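Pseudoperoxidase (PDB 5VIA) binds heme b in a peroxidase-family fold, with protein ligands on both sides of the iron. Local coordinates at residues S37-F42 / E58-V63; P31-T36 / D67-I72. All coordinates share one frame; numbering follows the deposited sequence.

Contact 1: S37-F42 / E58-V63; sequences SIRTAF and ESCAVV. With HEM (protoporphyrin IX containing Fe), chain B.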
ATOM      1  N   SER A  37       5.524   5.595   1.658  1.00 27.18           N
ATOM      2  CA  SER A  37       6.504   4.676   1.093  1.00 26.79           C
ATOM      3  C   SER A  37       5.918   3.270   0.984  1.00 27.45           C
ATOM      4  O   SER A  37       6.248   2.528   0.060  1.00 28.44           O
ATOM      5  CB  SER A  37       7.786   4.661   1.924  1.00 27.96           C
ATOM      6  OG  SER A  37       8.323   5.975   2.051  1.00 29.98           O
ATOM      7  N   ILE A  38       5.042   2.910   1.917  1.00 26.46           N
ATOM      8  CA  ILE A  38       4.372   1.615   1.864  1.00 26.44           C
ATOM      9  C   ILE A  38       3.412   1.608   0.687  1.00 26.46           C
ATOM     10  O   ILE A  38       3.392   0.654  -0.093  1.00 24.98           O
ATOM     11  CB  ILE A  38       3.593   1.308   3.157  1.00 24.93           C
ATOM     12  CG1 ILE A  38       4.560   1.136   4.326  1.00 26.00           C
ATOM     13  CG2 ILE A  38       2.707   0.054   2.978  1.00 24.65           C
ATOM     14  CD1 ILE A  38       3.859   1.020   5.663  1.00 25.25           C
ATOM     15  N   ARG A  39       2.631   2.683   0.541  1.00 25.92           N
ATOM     16  CA  ARG A  39       1.728   2.788  -0.594  1.00 26.51           C
ATOM     17  C   ARG A  39       2.498   2.642  -1.912  1.00 27.75           C
ATOM     18  O   ARG A  39       2.029   1.994  -2.839  1.00 27.24           O
ATOM     19  CB  ARG A  39       0.963   4.114  -0.599  1.00 27.32           C
ATOM     20  CG  ARG A  39       0.186   4.276  -1.908  1.00 30.79           C
ATOM     21  CD  ARG A  39      -0.904   5.335  -1.858  1.00 31.77           C
ATOM     22  NE  ARG A  39      -0.381   6.664  -2.016  1.00 36.19           N
ATOM     23  CZ  ARG A  39      -0.241   7.292  -3.176  1.00 34.75           C
ATOM     24  NH1 ARG A  39      -0.575   6.698  -4.311  1.00 33.96           N
ATOM     25  NH2 ARG A  39       0.244   8.516  -3.189  1.00 30.56           N
ATOM     26  N   THR A  40       3.681   3.245  -1.963  1.00 27.11           N
ATOM     27  CA  THR A  40       4.535   3.180  -3.141  1.00 27.16           C
ATOM     28  C   THR A  40       4.873   1.746  -3.576  1.00 27.98           C
ATOM     29  O   THR A  40       5.029   1.484  -4.763  1.00 28.39           O
ATOM     30  CB  THR A  40       5.810   3.981  -2.902  1.00 31.80           C
ATOM     31  OG1 THR A  40       5.448   5.335  -2.596  1.00 31.75           O
ATOM     32  CG2 THR A  40       6.665   3.994  -4.135  1.00 34.86           C
ATOM     33  N   ALA A  41       4.982   0.818  -2.630  1.00 26.99           N
ATOM     34  CA  ALA A  41       5.268  -0.565  -3.009  1.00 27.18           C
ATOM     35  C   ALA A  41       4.102  -1.117  -3.812  1.00 27.46           C
ATOM     36  O   ALA A  41       4.301  -1.889  -4.758  1.00 25.97           O
ATOM     37  CB  ALA A  41       5.531  -1.419  -1.799  1.00 26.88           C
ATOM     38  N   PHE A  42       2.888  -0.736  -3.415  1.00 22.88           N
ATOM     39  CA  PHE A  42       1.686  -1.120  -4.147  1.00 23.48           C
ATOM     40  C   PHE A  42       1.562  -0.398  -5.486  1.00 24.41           C
ATOM     41  O   PHE A  42       1.246  -1.026  -6.509  1.00 23.23           O
ATOM     42  CB  PHE A  42       0.409  -0.921  -3.296  1.00 22.66           C
ATOM     43  CG  PHE A  42      -0.870  -1.064  -4.085  1.00 23.79           C
ATOM     44  CD1 PHE A  42      -1.151  -2.241  -4.783  1.00 22.09           C
ATOM     45  CD2 PHE A  42      -1.792  -0.029  -4.133  1.00 24.88           C
ATOM     46  CE1 PHE A  42      -2.329  -2.374  -5.514  1.00 23.02           C
ATOM     47  CE2 PHE A  42      -2.963  -0.151  -4.861  1.00 26.96           C
ATOM     48  CZ  PHE A  42      -3.233  -1.325  -5.558  1.00 27.04           C
ATOM     49  N   GLU A  58     -10.756   3.417  -7.940  1.00 28.80           N
ATOM     50  CA  GLU A  58     -10.230   2.082  -8.272  1.00 27.24           C
ATOM     51  C   GLU A  58      -9.261   1.556  -7.209  1.00 27.53           C
ATOM     52  O   GLU A  58      -9.501   0.509  -6.614  1.00 28.20           O
ATOM     53  CB  GLU A  58      -9.557   2.083  -9.648  1.00 27.21           C
ATOM     54  CG  GLU A  58      -9.109   0.687 -10.121  1.00 27.36           C
ATOM     55  CD  GLU A  58      -8.520   0.717 -11.523  1.00 26.85           C
ATOM     56  OE1 GLU A  58      -7.381   1.212 -11.670  1.00 27.67           O
ATOM     57  OE2 GLU A  58      -9.195   0.264 -12.475  1.00 27.45           O
ATOM     58  N   SER A  59      -8.164   2.282  -6.986  1.00 25.72           N
ATOM     59  CA  SER A  59      -7.214   1.963  -5.930  1.00 24.17           C
ATOM     60  C   SER A  59      -6.297   3.146  -5.747  1.00 22.87           C
ATOM     61  O   SER A  59      -6.390   4.121  -6.497  1.00 25.80           O
ATOM     62  CB  SER A  59      -6.368   0.738  -6.300  1.00 22.36           C
ATOM     63  OG  SER A  59      -5.356   1.108  -7.216  1.00 22.89           O
ATOM     64  N   CYS A  60      -5.399   3.074  -4.771  1.00 27.59           N
ATOM     65  CA  CYS A  60      -4.455   4.166  -4.568  1.00 27.37           C
ATOM     66  C   CYS A  60      -3.184   4.009  -5.403  1.00 27.40           C
ATOM     67  O   CYS A  60      -2.181   4.682  -5.145  1.00 25.76           O
ATOM     68  CB  CYS A  60      -4.099   4.320  -3.088  1.00 26.93           C
ATOM     69  SG  CYS A  60      -3.255   2.877  -2.417  1.00 25.50           S
ATOM     70  N   ALA A  61      -3.235   3.160  -6.430  1.00 26.38           N
ATOM     71  CA  ALA A  61      -2.109   3.018  -7.344  1.00 26.56           C
ATOM     72  C   ALA A  61      -2.004   4.202  -8.295  1.00 28.88           C
ATOM     73  O   ALA A  61      -1.697   4.031  -9.478  1.00 28.71           O
ATOM     74  CB  ALA A  61      -2.230   1.696  -8.148  1.00 26.09           C
ATOM     75  N   VAL A  62      -2.270   5.406  -7.797  1.00 29.65           N
ATOM     76  CA  VAL A  62      -2.119   6.590  -8.625  1.00 29.37           C
ATOM     77  C   VAL A  62      -0.697   7.105  -8.475  1.00 27.62           C
ATOM     78  O   VAL A  62      -0.029   6.815  -7.486  1.00 30.28           O
ATOM     79  CB  VAL A  62      -3.165   7.700  -8.290  1.00 34.39           C
ATOM     80  CG1 VAL A  62      -4.593   7.175  -8.453  1.00 32.53           C
ATOM     81  CG2 VAL A  62      -2.952   8.266  -6.893  1.00 32.45           C
ATOM     82  N   VAL A  63      -0.230   7.862  -9.455  1.00 35.30           N
ATOM     83  CA  VAL A  63       1.146   8.331  -9.458  1.00 35.94           C
ATOM     84  C   VAL A  63       1.278   9.615  -8.640  1.00 36.83           C
ATOM     85  O   VAL A  63       2.391  10.091  -8.370  1.00 36.96           O
ATOM     86  CB  VAL A  63       1.626   8.579 -10.892  1.00 37.96           C
ATOM     87  CG1 VAL A  63       0.994   9.837 -11.459  1.00 40.82           C
ATOM     88  CG2 VAL A  63       3.123   8.694 -10.931  1.00 41.54           C
TER
HETATM   89  CHA HEM B 500      -4.037   5.156   0.923  1.00 25.64           C
HETATM   90  CHB HEM B 500      -7.731   3.138  -1.533  1.00 20.37           C
HETATM   91  CHC HEM B 500      -4.990  -0.833  -2.075  1.00 21.94           C
HETATM   92  CHD HEM B 500      -1.635   0.922   0.997  1.00 23.87           C
HETATM   93  C1A HEM B 500      -5.214   4.962   0.244  1.00 23.55           C
HETATM   94  C2A HEM B 500      -6.181   6.003  -0.025  1.00 21.81           C
HETATM   95  C3A HEM B 500      -7.193   5.466  -0.701  1.00 19.68           C
HETATM   96  C4A HEM B 500      -6.914   4.044  -0.886  1.00 19.96           C
HETATM   97  CMA HEM B 500      -8.448   6.206  -1.199  1.00 26.69           C
HETATM   98  CAA HEM B 500      -6.022   7.489   0.364  1.00 22.76           C
HETATM   99  CBA HEM B 500      -5.015   8.032  -0.668  1.00 17.79           C
HETATM  100  CGA HEM B 500      -4.695   9.497  -0.471  1.00 26.20           C
HETATM  101  O1A HEM B 500      -5.626  10.332  -0.577  1.00 27.38           O
HETATM  102  O2A HEM B 500      -3.499   9.831  -0.244  1.00 25.36           O
HETATM  103  C1B HEM B 500      -7.323   1.881  -1.931  1.00 24.43           C
HETATM  104  C2B HEM B 500      -8.081   0.918  -2.697  1.00 20.83           C
HETATM  105  C3B HEM B 500      -7.331  -0.180  -2.877  1.00 26.03           C
HETATM  106  C4B HEM B 500      -6.064   0.034  -2.180  1.00 26.16           C
HETATM  107  CMB HEM B 500      -9.498   1.156  -3.241  1.00 19.27           C
HETATM  108  CAB HEM B 500      -7.814  -1.427  -3.659  1.00 27.17           C
HETATM  109  CBB HEM B 500      -6.964  -2.249  -4.285  1.00 22.93           C
HETATM  110  C1C HEM B 500      -3.853  -0.722  -1.294  1.00 20.65           C
HETATM  111  C2C HEM B 500      -2.801  -1.734  -1.128  1.00 20.54           C
HETATM  112  C3C HEM B 500      -1.871  -1.230  -0.273  1.00 19.91           C
HETATM  113  C4C HEM B 500      -2.313   0.100   0.122  1.00 21.01           C
HETATM  114  CMC HEM B 500      -2.804  -3.111  -1.850  1.00 19.51           C
HETATM  115  CAC HEM B 500      -0.536  -1.790   0.271  1.00 21.12           C
HETATM  116  CBC HEM B 500       0.021  -2.926  -0.171  1.00 45.69           C
HETATM  117  C1D HEM B 500      -1.969   2.222   1.286  1.00 20.90           C
HETATM  118  C2D HEM B 500      -1.242   3.090   2.190  1.00 20.79           C
HETATM  119  C3D HEM B 500      -1.994   4.414   2.171  1.00 21.50           C
HETATM  120  C4D HEM B 500      -3.099   4.209   1.255  1.00 21.37           C
HETATM  121  CMD HEM B 500       0.027   2.750   3.002  1.00 22.63           C
HETATM  122  CAD HEM B 500      -1.627   5.706   2.947  1.00 19.04           C
HETATM  123  CBD HEM B 500      -0.658   6.458   2.026  1.00 21.88           C
HETATM  124  CGD HEM B 500      -0.229   7.777   2.623  1.00 27.99           C
HETATM  125  O1D HEM B 500       0.406   8.594   1.891  1.00 26.21           O
HETATM  126  O2D HEM B 500      -0.528   8.005   3.821  1.00 21.51           O
HETATM  127  NA  HEM B 500      -5.695   3.770  -0.289  1.00 21.47           N
HETATM  128  NB  HEM B 500      -6.107   1.310  -1.624  1.00 21.70           N
HETATM  129  NC  HEM B 500      -3.517   0.385  -0.509  1.00 22.92           N
HETATM  130  ND  HEM B 500      -3.063   2.908   0.765  1.00 21.48           N
HETATM  131 FE   HEM B 500      -4.597   2.133  -0.466  1.00 28.24          FE
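Arg39 and Phe42, on helix 33-49 of this peroxidase-family fold, meet the loop around Cys60 on one face of the heme and exemplify how a helix and a loop can jointly hold a metal ligand. Cys60 SG binds the heme iron at 2.5 Å, with His159 as the other protein ligand. The cysteine is in turn held through its backbone. Arg39 NH1 donates to Cys60 O at 2.7 Å, nearly in line with the carbonyl (C=O...N 162°) but bent at the hydrogen (N-H...O 141°), and also to Val62 O at 3.2 Å. Both acceptors lie close to the guanidinium plane, which fixes the rotation of that group, and NH2 is bonded to Arg64 O. Within the loop, Ser59 OG accepts from Ala61 N, an ST turn. The ring contacts belong to Phe42: CG, anti to the backbone N (chi1 170°), lies over a pyrrole, 3.6 Å from HEM C2C. One face receives the heme methyl CMC near the rim. At the edge, Ser59 OG joins a sulfur-aromatic approach of Cys60 SG, 4.9 Å from the ring centroid, and Phe42 CE2 packs 3.8 Å from Ala61 CB. Arg39 CD also lies 3.4 Å from Cys60 SG.

Contact 2: P31-T36 / D67-I72; sequences PDLAAT and DDVAGI. With HEM (protoporphyrin IX containing Fe), chain B.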
ATOM      1  N   PRO A  31       7.582  11.681   9.474  1.00 40.31           N
ATOM      2  CA  PRO A  31       6.839  10.484   9.886  1.00 38.11           C
ATOM      3  C   PRO A  31       5.725  10.122   8.923  1.00 34.48           C
ATOM      4  O   PRO A  31       5.331   8.963   8.878  1.00 33.70           O
ATOM      5  CB  PRO A  31       6.233  10.891  11.233  1.00 38.55           C
ATOM      6  CG  PRO A  31       7.069  12.006  11.722  1.00 39.81           C
ATOM      7  CD  PRO A  31       7.523  12.743  10.497  1.00 40.53           C
ATOM      8  N   ASP A  32       5.220  11.103   8.179  1.00 39.89           N
ATOM      9  CA  ASP A  32       4.109  10.878   7.263  1.00 37.76           C
ATOM     10  C   ASP A  32       4.523  10.077   6.038  1.00 37.33           C
ATOM     11  O   ASP A  32       3.684   9.451   5.387  1.00 37.53           O
ATOM     12  CB  ASP A  32       3.499  12.213   6.822  1.00 40.69           C
ATOM     13  CG  ASP A  32       4.506  13.136   6.152  1.00 46.70           C
ATOM     14  OD1 ASP A  32       5.429  13.647   6.839  1.00 49.51           O
ATOM     15  OD2 ASP A  32       4.357  13.382   4.932  1.00 48.50           O
ATOM     16  N   LEU A  33       5.816  10.109   5.719  1.00 33.88           N
ATOM     17  CA  LEU A  33       6.320   9.459   4.506  1.00 33.81           C
ATOM     18  C   LEU A  33       6.528   7.959   4.664  1.00 32.79           C
ATOM     19  O   LEU A  33       6.802   7.254   3.685  1.00 32.66           O
ATOM     20  CB  LEU A  33       7.614  10.134   4.045  1.00 34.65           C
ATOM     21  CG  LEU A  33       7.436  11.602   3.652  1.00 37.84           C
ATOM     22  CD1 LEU A  33       8.710  12.174   3.060  1.00 39.82           C
ATOM     23  CD2 LEU A  33       6.279  11.729   2.668  1.00 38.81           C
ATOM     24  N   ALA A  34       6.405   7.456   5.885  1.00 30.61           N
ATOM     25  CA  ALA A  34       6.511   6.012   6.083  1.00 30.31           C
ATOM     26  C   ALA A  34       5.346   5.314   5.421  1.00 31.29           C
ATOM     27  O   ALA A  34       5.527   4.353   4.646  1.00 29.03           O
ATOM     28  CB  ALA A  34       6.566   5.675   7.555  1.00 29.95           C
ATOM     29  N   ALA A  35       4.132   5.773   5.715  1.00 26.94           N
ATOM     30  CA  ALA A  35       2.981   5.146   5.075  1.00 27.56           C
ATOM     31  C   ALA A  35       2.957   5.393   3.558  1.00 26.31           C
ATOM     32  O   ALA A  35       2.568   4.510   2.779  1.00 26.28           O
ATOM     33  CB  ALA A  35       1.688   5.585   5.732  1.00 27.73           C
ATOM     34  N   THR A  36       3.366   6.579   3.121  1.00 26.55           N
ATOM     35  CA  THR A  36       3.406   6.839   1.684  1.00 26.32           C
ATOM     36  C   THR A  36       4.417   5.905   0.982  1.00 29.07           C
ATOM     37  O   THR A  36       4.183   5.452  -0.151  1.00 27.22           O
ATOM     38  CB  THR A  36       3.719   8.304   1.365  1.00 28.36           C
ATOM     39  OG1 THR A  36       2.999   9.163   2.268  1.00 28.57           O
ATOM     40  CG2 THR A  36       3.303   8.611  -0.076  1.00 29.22           C
ATOM     41  N   ASP A  67       5.970  12.786  -4.602  1.00 37.78           N
ATOM     42  CA  ASP A  67       7.160  13.633  -4.750  1.00 43.29           C
ATOM     43  C   ASP A  67       8.106  13.535  -3.555  1.00 42.27           C
ATOM     44  O   ASP A  67       9.329  13.449  -3.722  1.00 42.74           O
ATOM     45  CB  ASP A  67       6.776  15.108  -4.956  1.00 46.00           C
ATOM     46  CG  ASP A  67       6.400  15.433  -6.396  1.00 50.55           C
ATOM     47  OD1 ASP A  67       6.616  14.585  -7.287  1.00 50.11           O
ATOM     48  OD2 ASP A  67       5.903  16.562  -6.643  1.00 54.92           O
ATOM     49  N   ASP A  68       7.540  13.574  -2.350  1.00 42.41           N
ATOM     50  CA  ASP A  68       8.350  13.564  -1.139  1.00 42.06           C
ATOM     51  C   ASP A  68       8.991  12.180  -0.961  1.00 40.93           C
ATOM     52  O   ASP A  68      10.165  12.077  -0.594  1.00 41.01           O
ATOM     53  CB  ASP A  68       7.521  13.977   0.086  1.00 44.00           C
ATOM     54  CG  ASP A  68       7.211  15.472   0.117  1.00 48.18           C
ATOM     55  OD1 ASP A  68       7.943  16.258  -0.517  1.00 50.21           O
ATOM     56  OD2 ASP A  68       6.236  15.872   0.789  1.00 48.84           O
ATOM     57  N   VAL A  69       8.233  11.124  -1.251  1.00 37.10           N
ATOM     58  CA  VAL A  69       8.792   9.768  -1.262  1.00 37.85           C
ATOM     59  C   VAL A  69       9.923   9.640  -2.273  1.00 38.79           C
ATOM     60  O   VAL A  69      10.954   9.043  -1.974  1.00 38.37           O
ATOM     61  CB  VAL A  69       7.722   8.703  -1.571  1.00 37.96           C
ATOM     62  CG1 VAL A  69       8.365   7.346  -1.891  1.00 38.25           C
ATOM     63  CG2 VAL A  69       6.806   8.567  -0.393  1.00 36.63           C
ATOM     64  N   ALA A  70       9.737  10.213  -3.462  1.00 41.29           N
ATOM     65  CA  ALA A  70      10.777  10.180  -4.480  1.00 41.47           C
ATOM     66  C   ALA A  70      12.010  10.909  -3.971  1.00 43.63           C
ATOM     67  O   ALA A  70      13.135  10.547  -4.315  1.00 45.61           O
ATOM     68  CB  ALA A  70      10.288  10.794  -5.771  1.00 43.18           C
ATOM     69  N   GLY A  71      11.790  11.940  -3.157  1.00 41.46           N
ATOM     70  CA  GLY A  71      12.869  12.616  -2.457  1.00 42.37           C
ATOM     71  C   GLY A  71      13.701  11.655  -1.614  1.00 41.72           C
ATOM     72  O   GLY A  71      14.928  11.646  -1.713  1.00 44.35           O
ATOM     73  N   ILE A  72      13.045  10.846  -0.787  1.00 39.94           N
ATOM     74  CA  ILE A  72      13.752   9.870   0.043  1.00 41.87           C
ATOM     75  C   ILE A  72      14.446   8.784  -0.801  1.00 40.98           C
ATOM     76  O   ILE A  72      15.583   8.394  -0.521  1.00 42.08           O
ATOM     77  CB  ILE A  72      12.800   9.233   1.094  1.00 41.42           C
ATOM     78  CG1 ILE A  72      12.335  10.298   2.101  1.00 42.29           C
ATOM     79  CG2 ILE A  72      13.476   8.064   1.826  1.00 38.76           C
ATOM     80  CD1 ILE A  72      11.593   9.734   3.312  1.00 42.87           C
TER
HETATM   81  CHA HEM B 500      -4.037   5.156   0.923  1.00 25.64           C
HETATM   82  CHB HEM B 500      -7.731   3.138  -1.533  1.00 20.37           C
HETATM   83  CHC HEM B 500      -4.990  -0.833  -2.075  1.00 21.94           C
HETATM   84  CHD HEM B 500      -1.635   0.922   0.997  1.00 23.87           C
HETATM   85  C1A HEM B 500      -5.214   4.962   0.244  1.00 23.55           C
HETATM   86  C2A HEM B 500      -6.181   6.003  -0.025  1.00 21.81           C
HETATM   87  C3A HEM B 500      -7.193   5.466  -0.701  1.00 19.68           C
HETATM   88  C4A HEM B 500      -6.914   4.044  -0.886  1.00 19.96           C
HETATM   89  CMA HEM B 500      -8.448   6.206  -1.199  1.00 26.69           C
HETATM   90  CAA HEM B 500      -6.022   7.489   0.364  1.00 22.76           C
HETATM   91  CBA HEM B 500      -5.015   8.032  -0.668  1.00 17.79           C
HETATM   92  CGA HEM B 500      -4.695   9.497  -0.471  1.00 26.20           C
HETATM   93  O1A HEM B 500      -5.626  10.332  -0.577  1.00 27.38           O
HETATM   94  O2A HEM B 500      -3.499   9.831  -0.244  1.00 25.36           O
HETATM   95  C1B HEM B 500      -7.323   1.881  -1.931  1.00 24.43           C
HETATM   96  C2B HEM B 500      -8.081   0.918  -2.697  1.00 20.83           C
HETATM   97  C3B HEM B 500      -7.331  -0.180  -2.877  1.00 26.03           C
HETATM   98  C4B HEM B 500      -6.064   0.034  -2.180  1.00 26.16           C
HETATM   99  CMB HEM B 500      -9.498   1.156  -3.241  1.00 19.27           C
HETATM  100  CAB HEM B 500      -7.814  -1.427  -3.659  1.00 27.17           C
HETATM  101  CBB HEM B 500      -6.964  -2.249  -4.285  1.00 22.93           C
HETATM  102  C1C HEM B 500      -3.853  -0.722  -1.294  1.00 20.65           C
HETATM  103  C2C HEM B 500      -2.801  -1.734  -1.128  1.00 20.54           C
HETATM  104  C3C HEM B 500      -1.871  -1.230  -0.273  1.00 19.91           C
HETATM  105  C4C HEM B 500      -2.313   0.100   0.122  1.00 21.01           C
HETATM  106  CMC HEM B 500      -2.804  -3.111  -1.850  1.00 19.51           C
HETATM  107  CAC HEM B 500      -0.536  -1.790   0.271  1.00 21.12           C
HETATM  108  CBC HEM B 500       0.021  -2.926  -0.171  1.00 45.69           C
HETATM  109  C1D HEM B 500      -1.969   2.222   1.286  1.00 20.90           C
HETATM  110  C2D HEM B 500      -1.242   3.090   2.190  1.00 20.79           C
HETATM  111  C3D HEM B 500      -1.994   4.414   2.171  1.00 21.50           C
HETATM  112  C4D HEM B 500      -3.099   4.209   1.255  1.00 21.37           C
HETATM  113  CMD HEM B 500       0.027   2.750   3.002  1.00 22.63           C
HETATM  114  CAD HEM B 500      -1.627   5.706   2.947  1.00 19.04           C
HETATM  115  CBD HEM B 500      -0.658   6.458   2.026  1.00 21.88           C
HETATM  116  CGD HEM B 500      -0.229   7.777   2.623  1.00 27.99           C
HETATM  117  O1D HEM B 500       0.406   8.594   1.891  1.00 26.21           O
HETATM  118  O2D HEM B 500      -0.528   8.005   3.821  1.00 21.51           O
HETATM  119  NA  HEM B 500      -5.695   3.770  -0.289  1.00 21.47           N
HETATM  120  NB  HEM B 500      -6.107   1.310  -1.624  1.00 21.70           N
HETATM  121  NC  HEM B 500      -3.517   0.385  -0.509  1.00 22.92           N
HETATM  122  ND  HEM B 500      -3.063   2.908   0.765  1.00 21.48           N
HETATM  123 FE   HEM B 500      -4.597   2.133  -0.466  1.00 28.24          FE
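Leu33 and Val69 mark the closest backbone approach between 31-36, which runs into helix 33-49, and 67-72, at the start of helix 67-79, their CA atoms lying 6.3 Å apart. This is a worked example of two segments that meet through side-chain packing, with no hydrogen bond between them, while one of them grips a cofactor. Leu33 is the main apolar element. Its two methyls straddle Asp68 CB, with Leu33 CD2 at 3.6 Å and Leu33 CD1 at 3.7 Å, and the two side chains cross at about a right angle. Of the two methyls, CD1 alone goes on to meet Ile72 CD1, at 3.8 Å. Asp68 thus offers its methylene to the leucine, while its carboxylate, at the more exposed margin, forms a salt bridge with Arg30. Asp32 shares that arginine, which probably offsets the repulsion between two acids whose OD2 atoms, Asp32 to Asp68, are 5.2 Å apart. Ile72 also touches Gln26 and Phe27, linking helix 16-29 to the same packing.

One turn further along, Thr36 joins the packing to the heme. Its CG2 methyl, anti to the backbone N, packs 3.5 Å from Val69 CG2, and CB of the threonine touches the same valine methyl. The hydroxyl, on the other branch, donates to the heme propionate oxygen: Thr36 OG1 to HEM O1D is 2.7 Å. Ala35 also meets the heme, its carbonyl O lying 3.1 Å from the ring methyl CMD. The chemistry implies a close fit around a single residue: the Thr36 methyl is wedged between Val69 CG2 and the propionate oxygen O1D, while the neutral hydroxyl donates to that same oxygen, on a propionate that is probably charged.

In the fold
Both contacts draw on helix 33-49, with 31-36 leading directly into 37-42, and their centres lie about 12 Å apart. Along the chain the order is 31-36, 37-42, 58-63, 67-72, so contact 1 is nested inside the loop that contact 2 closes. They touch directly where Val69 packs against Ser37 and Thr40. Contact 1 is near the middle of the protein, its centre about 5 Å from the centre of the chain, that of contact 2 about 13 Å. One continuous helix therefore serves the heme at two places, its propionate side and the face carrying the cysteine ligand, while the following loop and helix 67-79 fold back on it, all within the peroxidase family region.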